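Local coordinates for protein 30-kDa cleavage and polyadenylation specificity factor 30 (Arabidopsis thaliana, PDB 5ZUU) that binds m6A-modified RNA through its YTH domain and, within the cleavage and polyadenylation specificity factor complex, helps select poly(A) sites during pre-mRNA 3'-end formation, at residues Glu28-Glu31 / Leu32-Gln36; Thr41-Ser44 / Asn45-Lys48; Pro124-Glu127 / Asn128-Val131. All coordinates share one frame; numbering follows the deposited sequence. Where two conformers were deposited one is given.

Contact 1: residues Glu28-Glu31 / Leu32-Gln36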
loop_
_atom_site.group_PDB
_atom_site.type_symbol
_atom_site.label_atom_id
_atom_site.label_comp_id
_atom_site.label_asym_id
_atom_site.label_seq_id
_atom_site.Cartn_x
_atom_site.Cartn_y
_atom_site.Cartn_z
ATOM N N GLU A 28 13.673 4.015 0.780
ATOM C CA GLU A 28 13.672 5.324 0.117
ATOM C C GLU A 28 12.467 5.420 -0.769
ATOM O O GLU A 28 11.809 6.437 -0.724
ATOM C CB GLU A 28 14.937 5.603 -0.682
ATOM C CG GLU A 28 16.204 5.642 0.166
ATOM C CD GLU A 28 16.894 4.276 0.329
ATOM O OE1 GLU A 28 18.013 4.081 -0.223
ATOM O OE2 GLU A 28 16.326 3.393 1.015
ATOM N N ASN A 29 12.156 4.411 -1.585
ATOM C CA ASN A 29 10.995 4.514 -2.496
ATOM C C ASN A 29 9.654 4.591 -1.767
ATOM O O ASN A 29 8.795 5.290 -2.134
ATOM C CB ASN A 29 10.995 3.411 -3.548
ATOM C CG ASN A 29 12.129 3.560 -4.564
ATOM O OD1 ASN A 29 12.398 2.669 -5.344
ATOM N ND2 ASN A 29 12.768 4.670 -4.536
ATOM N N PHE A 30 9.537 3.793 -0.744
ATOM C CA PHE A 30 8.364 3.812 0.089
ATOM C C PHE A 30 8.123 5.218 0.674
ATOM O O PHE A 30 7.011 5.743 0.675
ATOM C CB PHE A 30 8.538 2.744 1.176
ATOM C CG PHE A 30 7.632 2.929 2.347
ATOM C CD1 PHE A 30 6.266 2.941 2.165
ATOM C CD2 PHE A 30 8.166 3.121 3.659
ATOM C CE1 PHE A 30 5.423 3.096 3.257
ATOM C CE2 PHE A 30 7.336 3.261 4.738
ATOM C CZ PHE A 30 5.950 3.270 4.524
ATOM N N GLU A 31 9.193 5.808 1.184
ATOM C CA GLU A 31 9.116 7.211 1.715
ATOM C C GLU A 31 8.784 8.257 0.697
ATOM O O GLU A 31 7.950 9.093 0.939
ATOM C CB GLU A 31 10.356 7.555 2.508
ATOM C CG GLU A 31 10.330 6.736 3.781
ATOM C CD GLU A 31 11.534 6.903 4.650
ATOM O OE1 GLU A 31 12.246 7.904 4.480
ATOM O OE2 GLU A 31 11.731 6.022 5.519
ATOM N N LEU A 32 9.335 8.111 -0.493
ATOM C CA LEU A 32 8.954 8.935 -1.615
ATOM C C LEU A 32 7.479 8.770 -1.987
ATOM O O LEU A 32 6.777 9.761 -2.313
ATOM C CB LEU A 32 9.837 8.585 -2.811
ATOM C CG LEU A 32 10.161 9.703 -3.793
ATOM C CD1 LEU A 32 10.950 10.821 -3.122
ATOM C CD2 LEU A 32 10.969 9.150 -4.957
ATOM N N SER A 33 7.006 7.520 -1.972
ATOM C CA SER A 33 5.593 7.285 -2.214
ATOM C C SER A 33 4.683 8.045 -1.225
ATOM O O SER A 33 3.662 8.624 -1.565
ATOM C CB SER A 33 5.321 5.791 -2.144
ATOM O OG SER A 33 3.974 5.552 -2.343
ATOM N N VAL A 34 5.090 8.002 0.024
ATOM C CA VAL A 34 4.359 8.661 1.107
ATOM C C VAL A 34 4.338 10.171 0.909
ATOM O O VAL A 34 3.293 10.792 1.075
ATOM C CB VAL A 34 4.965 8.277 2.466
ATOM C CG1 VAL A 34 4.389 9.141 3.572
ATOM C CG2 VAL A 34 4.685 6.800 2.759
ATOM N N GLN A 35 5.470 10.761 0.545
ATOM C CA GLN A 35 5.537 12.220 0.341
ATOM C C GLN A 35 4.747 12.658 -0.892
ATOM O O GLN A 35 4.175 13.737 -0.908
ATOM C CB GLN A 35 7.009 12.702 0.284
ATOM C CG GLN A 35 7.226 14.153 -0.174
ATOM C CD GLN A 35 6.491 15.155 0.683
ATOM O OE1 GLN A 35 6.532 15.080 1.918
ATOM N NE2 GLN A 35 5.804 16.095 0.042
ATOM N N GLN A 36 4.689 11.810 -1.916
ATOM C CA GLN A 36 4.091 12.197 -3.197
ATOM C C GLN A 36 2.754 11.588 -3.523
ATOM O O GLN A 36 2.128 12.036 -4.437
ATOM C CB GLN A 36 5.111 11.851 -4.292
ATOM C CG GLN A 36 6.338 12.724 -4.147
ATOM C CD GLN A 36 7.439 12.352 -5.071
ATOM O OE1 GLN A 36 7.232 11.753 -6.122
ATOM N NE2 GLN A 36 8.650 12.716 -4.680
#

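Contact 2: residues Thr41-Ser44 / Asn45-Lys48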
loop_
_atom_site.group_PDB
_atom_site.type_symbol
_atom_site.label_atom_id
_atom_site.label_comp_id
_atom_site.label_asym_id
_atom_site.label_seq_id
_atom_site.Cartn_x
_atom_site.Cartn_y
_atom_site.Cartn_z
ATOM N N THR A 41 4.944 0.032 -10.063
ATOM C CA THR A 41 5.331 -1.367 -9.827
ATOM C C THR A 41 6.130 -1.917 -10.995
ATOM O O THR A 41 6.415 -1.213 -11.967
ATOM C CB THR A 41 4.099 -2.248 -9.441
ATOM O OG1 THR A 41 4.559 -3.526 -8.990
ATOM C CG2 THR A 41 3.098 -2.437 -10.589
ATOM N N GLN A 42 6.531 -3.179 -10.893
ATOM C CA GLN A 42 7.210 -3.862 -11.985
ATOM C C GLN A 42 6.262 -3.942 -13.149
ATOM O O GLN A 42 5.060 -4.091 -12.942
ATOM C CB GLN A 42 7.559 -5.284 -11.604
ATOM C CG GLN A 42 8.553 -5.344 -10.484
ATOM C CD GLN A 42 8.789 -6.742 -10.017
ATOM O OE1 GLN A 42 9.488 -7.445 -10.694
ATOM N NE2 GLN A 42 8.191 -7.174 -8.866
ATOM N N ARG A 43 6.793 -3.850 -14.379
ATOM C CA ARG A 43 5.953 -3.884 -15.615
ATOM C C ARG A 43 5.049 -5.090 -15.738
ATOM O O ARG A 43 3.878 -4.979 -16.047
ATOM C CB ARG A 43 6.822 -3.727 -16.840
ATOM C CG ARG A 43 7.508 -2.345 -16.831
ATOM C CD ARG A 43 8.135 -1.928 -18.143
ATOM N NE ARG A 43 7.063 -1.881 -19.151
ATOM C CZ ARG A 43 7.239 -1.789 -20.478
ATOM N NH1 ARG A 43 8.460 -1.713 -21.002
ATOM N NH2 ARG A 43 6.179 -1.770 -21.291
ATOM N N SER A 44 5.575 -6.237 -15.389
ATOM C CA SER A 44 4.789 -7.455 -15.364
ATOM C C SER A 44 3.621 -7.478 -14.413
ATOM O O SER A 44 2.805 -8.411 -14.483
ATOM C CB SER A 44 5.693 -8.626 -14.956
ATOM O OG SER A 44 6.239 -8.389 -13.661
ATOM N N ASN A 45 3.531 -6.533 -13.476
ATOM C CA ASN A 45 2.439 -6.517 -12.519
ATOM C C ASN A 45 1.317 -5.546 -12.879
ATOM O O ASN A 45 0.287 -5.520 -12.146
ATOM C CB ASN A 45 2.966 -6.170 -11.099
ATOM C CG ASN A 45 3.774 -7.282 -10.477
ATOM O OD1 ASN A 45 3.507 -8.484 -10.670
ATOM N ND2 ASN A 45 4.768 -6.899 -9.721
ATOM N N GLU A 46 1.488 -4.744 -13.947
ATOM C CA GLU A 46 0.587 -3.625 -14.160
ATOM C C GLU A 46 -0.847 -4.047 -14.576
ATOM O O GLU A 46 -1.860 -3.453 -14.139
ATOM C CB GLU A 46 1.198 -2.628 -15.122
ATOM C CG GLU A 46 2.480 -2.059 -14.579
ATOM C CD GLU A 46 3.170 -1.038 -15.456
ATOM O OE1 GLU A 46 3.556 -1.419 -16.555
ATOM O OE2 GLU A 46 3.356 0.132 -15.016
ATOM N N ALA A 47 -0.942 -5.105 -15.400
ATOM C CA ALA A 47 -2.205 -5.563 -15.889
ATOM C C ALA A 47 -3.039 -6.150 -14.745
ATOM O O ALA A 47 -4.298 -6.024 -14.711
ATOM C CB ALA A 47 -1.985 -6.632 -16.937
ATOM N N LYS A 48 -2.369 -6.805 -13.832
ATOM C CA LYS A 48 -3.102 -7.316 -12.717
ATOM C C LYS A 48 -3.591 -6.289 -11.721
ATOM O O LYS A 48 -4.721 -6.423 -11.267
ATOM C CB LYS A 48 -2.438 -8.491 -12.072
ATOM C CG LYS A 48 -1.452 -8.357 -10.968
ATOM C CD LYS A 48 -1.496 -9.727 -10.290
ATOM C CE LYS A 48 -0.161 -10.129 -9.837
ATOM N NZ LYS A 48 -0.350 -11.338 -8.998
HETATM O O HOH W 1 3.544 0.929 -12.545
HETATM O O HOH W 2 3.074 -3.430 -18.424
HETATM O O HOH W 3 4.349 0.101 -18.569
HETATM O O HOH W 4 0.253 -8.440 -14.801
#

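Contact 3: residues Pro124-Glu127 / Asn128-Val131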
loop_
_atom_site.group_PDB
_atom_site.type_symbol
_atom_site.label_atom_id
_atom_site.label_comp_id
_atom_site.label_asym_id
_atom_site.label_seq_id
_atom_site.Cartn_x
_atom_site.Cartn_y
_atom_site.Cartn_z
ATOM N N PRO A 124 -4.618 -18.493 1.172
ATOM C CA PRO A 124 -5.055 -19.542 0.203
ATOM C C PRO A 124 -4.623 -19.278 -1.239
ATOM O O PRO A 124 -4.362 -20.199 -1.951
ATOM C CB PRO A 124 -6.575 -19.533 0.312
ATOM C CG PRO A 124 -6.867 -19.016 1.655
ATOM C CD PRO A 124 -5.743 -18.051 2.005
ATOM N N TYR A 125 -4.499 -18.016 -1.636
ATOM C CA TYR A 125 -4.050 -17.687 -2.969
ATOM C C TYR A 125 -2.563 -17.909 -3.162
ATOM O O TYR A 125 -2.071 -17.798 -4.254
ATOM C CB TYR A 125 -4.387 -16.221 -3.301
ATOM C CG TYR A 125 -5.845 -15.869 -3.498
ATOM C CD1 TYR A 125 -6.884 -16.832 -3.513
ATOM C CD2 TYR A 125 -6.185 -14.551 -3.792
ATOM C CE1 TYR A 125 -8.189 -16.469 -3.779
ATOM C CE2 TYR A 125 -7.473 -14.174 -4.048
ATOM C CZ TYR A 125 -8.453 -15.132 -4.057
ATOM O OH TYR A 125 -9.708 -14.677 -4.248
ATOM N N ASN A 126 -1.791 -18.097 -2.112
ATOM C CA ASN A 126 -0.396 -18.396 -2.271
ATOM C C ASN A 126 -0.086 -19.695 -1.514
ATOM O O ASN A 126 0.741 -19.715 -0.644
ATOM C CB ASN A 126 0.460 -17.241 -1.749
ATOM C CG ASN A 126 1.932 -17.450 -2.045
ATOM O OD1 ASN A 126 2.233 -18.044 -3.074
ATOM N ND2 ASN A 126 2.828 -16.981 -1.212
ATOM N N GLU A 127 -0.819 -20.759 -1.805
ATOM C CA GLU A 127 -0.542 -22.107 -1.238
ATOM C C GLU A 127 -0.661 -22.192 0.274
ATOM O O GLU A 127 0.035 -22.979 0.939
ATOM C CB GLU A 127 0.859 -22.560 -1.620
ATOM C CG GLU A 127 1.042 -22.707 -3.098
ATOM C CD GLU A 127 2.488 -22.940 -3.454
ATOM O OE1 GLU A 127 3.379 -22.766 -2.602
ATOM O OE2 GLU A 127 2.729 -23.303 -4.616
ATOM N N ASN A 128 -1.540 -21.352 0.834
ATOM C CA ASN A 128 -1.735 -21.356 2.258
ATOM C C ASN A 128 -0.428 -21.069 3.039
ATOM O O ASN A 128 -0.290 -21.473 4.185
ATOM C CB ASN A 128 -2.348 -22.712 2.721
ATOM C CG ASN A 128 -3.630 -23.067 2.030
ATOM O OD1 ASN A 128 -4.553 -22.269 1.950
ATOM N ND2 ASN A 128 -3.743 -24.324 1.612
ATOM N N LEU A 129 0.509 -20.381 2.421
ATOM C CA LEU A 129 1.701 -19.927 3.081
ATOM C C LEU A 129 1.399 -18.677 3.982
ATOM O O LEU A 129 0.462 -17.918 3.702
ATOM C CB LEU A 129 2.741 -19.558 2.027
ATOM C CG LEU A 129 3.330 -20.749 1.243
ATOM C CD1 LEU A 129 3.949 -20.270 -0.077
ATOM C CD2 LEU A 129 4.327 -21.504 2.088
ATOM N N PRO A 130 2.207 -18.447 5.036
ATOM C CA PRO A 130 1.970 -17.302 5.906
ATOM C C PRO A 130 2.056 -16.025 5.111
ATOM O O PRO A 130 2.832 -15.944 4.187
ATOM C CB PRO A 130 3.089 -17.364 6.956
ATOM C CG PRO A 130 3.905 -18.527 6.627
ATOM C CD PRO A 130 3.214 -19.370 5.593
ATOM N N VAL A 131 1.209 -15.054 5.410
ATOM C CA VAL A 131 1.160 -13.844 4.580
ATOM C C VAL A 131 2.461 -13.062 4.457
ATOM O O VAL A 131 2.607 -12.301 3.510
ATOM C CB VAL A 131 0.067 -12.890 5.036
ATOM C CG1 VAL A 131 -1.285 -13.576 4.936
ATOM C CG2 VAL A 131 0.306 -12.388 6.469
HETATM O O HOH W 5 1.601 -16.336 1.693
#

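Contact 1: residues Glu28-Glu31 / Leu32-Gln36
The backbone N of Ser33 donates to Asn29 O at 2.9 Å, the shortest of the four backbone bonds joining 28-31 to 32-36 in the alpha-helix 27-36 of this YTH domain. All four are i to i+4 bonds: Leu32 to Glu28, Val34 to Phe30 and Gln35 to Glu31 follow the same pattern, with N-H...O angles of 153° to 163°. On the buried side the ring of Phe30 and the side chain of Val34, one turn apart, lie side by side and point the same way. Val34 CG2 approaches the ring obliquely, 3.8 Å from Phe30 CE1. The phenyl group leaves its backbone with CG anti to N (chi1 162°), which carries it along the helix toward the valine methyl. Both residues pack on Leu160 of helix 159-172 and on Leu110 of strand 103-114, placing this face between those two elements. Ser33 turns its hydroxyl out of the segment to Val38 O and Trp107 NE1, two partners for a buried oxygen. Asn29 lies beside Trp39 and Trp90 and close to the modified nucleotide, consistent with this side lining the m6A pocket of YTH domains. Val34 CG2 also rests against the Phe30 carbonyl, 3.3 Å from Phe30 O.

Contact 2: residues Thr41-Ser44 / Asn45-Lys48
Glu46 reaches back from the first turn of helix 46-55 across the loop that leads into it, where two overlapping type I turns, 42-45 and 43-46, run into the helix. Its CB lies 3.7 Å from Arg43 O. CG lies against the backbone oxygens of Gln42 and Arg43, and Glu46 CG is also 4.1 Å from the methyl, Thr41 CG2. The extended chain (chi2 -179°) then carries the carboxylate past the Arg43 backbone, where Glu46 OE1 is 3.6 Å from Arg43 CA. Two waters donate to OE1: one also donates to Arg43 O, while the other is weakly linked to Arg43 NE. The guanidinium itself stays apart, with Arg43 NE 4.4 Å from Glu46 OE1, too far for a salt bridge. A further water donates a hydrogen bond to Glu46 OE2 (2.6 Å) and accepts one from Thr41 N; Glu46 OE2 also accepts from Arg101 N.

The two turns are closed by the backbone: Asn45 N donates to Gln42 O at 2.9 Å, and Glu46 N to Arg43 O. Asn45 ND2 gives Thr41 OG1 a weak bond. Beside it lies the Gln42 amide, its plane nearly perpendicular to that of Asn45; Gln42 NE2 bonds to Asp136, and the Gln42 side chain packs on the modified nucleotide of the bound RNA. Three waters and the backbone N of Arg101 donate to the Glu46 carboxylate, with Arg43 nearby but not in a salt bridge, which would probably favour the ionised form.

Contact 3: residues Pro124-Glu127 / Asn128-Val131
Leu129 closes a type I' beta turn that runs from Asn126 to Leu129, its backbone N donating to Asn126 O at 3.1 Å. Glu127 and Asn128 fill the two central positions with positive phi angles, 62° and 58°, as this turn type requires. The packed part gathers round one methyl: Leu129 CD1 lies 3.3 Å from Asn126 O and also meets the amide end of Asn126, with Asn126 ND2 at 3.7 Å from Leu129 CD1. Asn126 CG stands anti to its own backbone N (chi1 -173°), which brings the amide to this methyl. Glu127 runs alongside Leu129, its OE1 3.6 Å from Leu129 CD1. Asn126 ND2 donates to a water that lies 2.8 Å from Pro130 O, and more weakly to Ile133 O.

The loose part is the exposed Asn128, whose OD1 merely touches CA and CB of Pro124.

The loop 124-128, ending in this turn, joins strands 122-123 and 129-130 in a small antiparallel hairpin, paired between Leu129 and Asn123. Asn126 and Tyr125 lean on strand 138-140, while Pro124 and Val131 both rest on Val144 of helix 142-154.

The three contacts follow one another along the YTH domain: a helix turn, the approach to the next helix and a hairpin tip. None touches another. Contact 2 comes between the others in sequence and sits at the corner of the triangle they form, its centre 19 Å from that of contact 1 and 20 Å from that of contact 3, whereas contacts 1 and 3 have centres 28 Å apart on opposite sides of the chain's centre. To the unmodified part of the RNA the nearest atoms are about 4 Å away for contact 2, 6 Å for contact 3 and 12 Å for contact 1. Contacts 1 and 2 both approach the modified nucleotide, through Asn29 and Gln42.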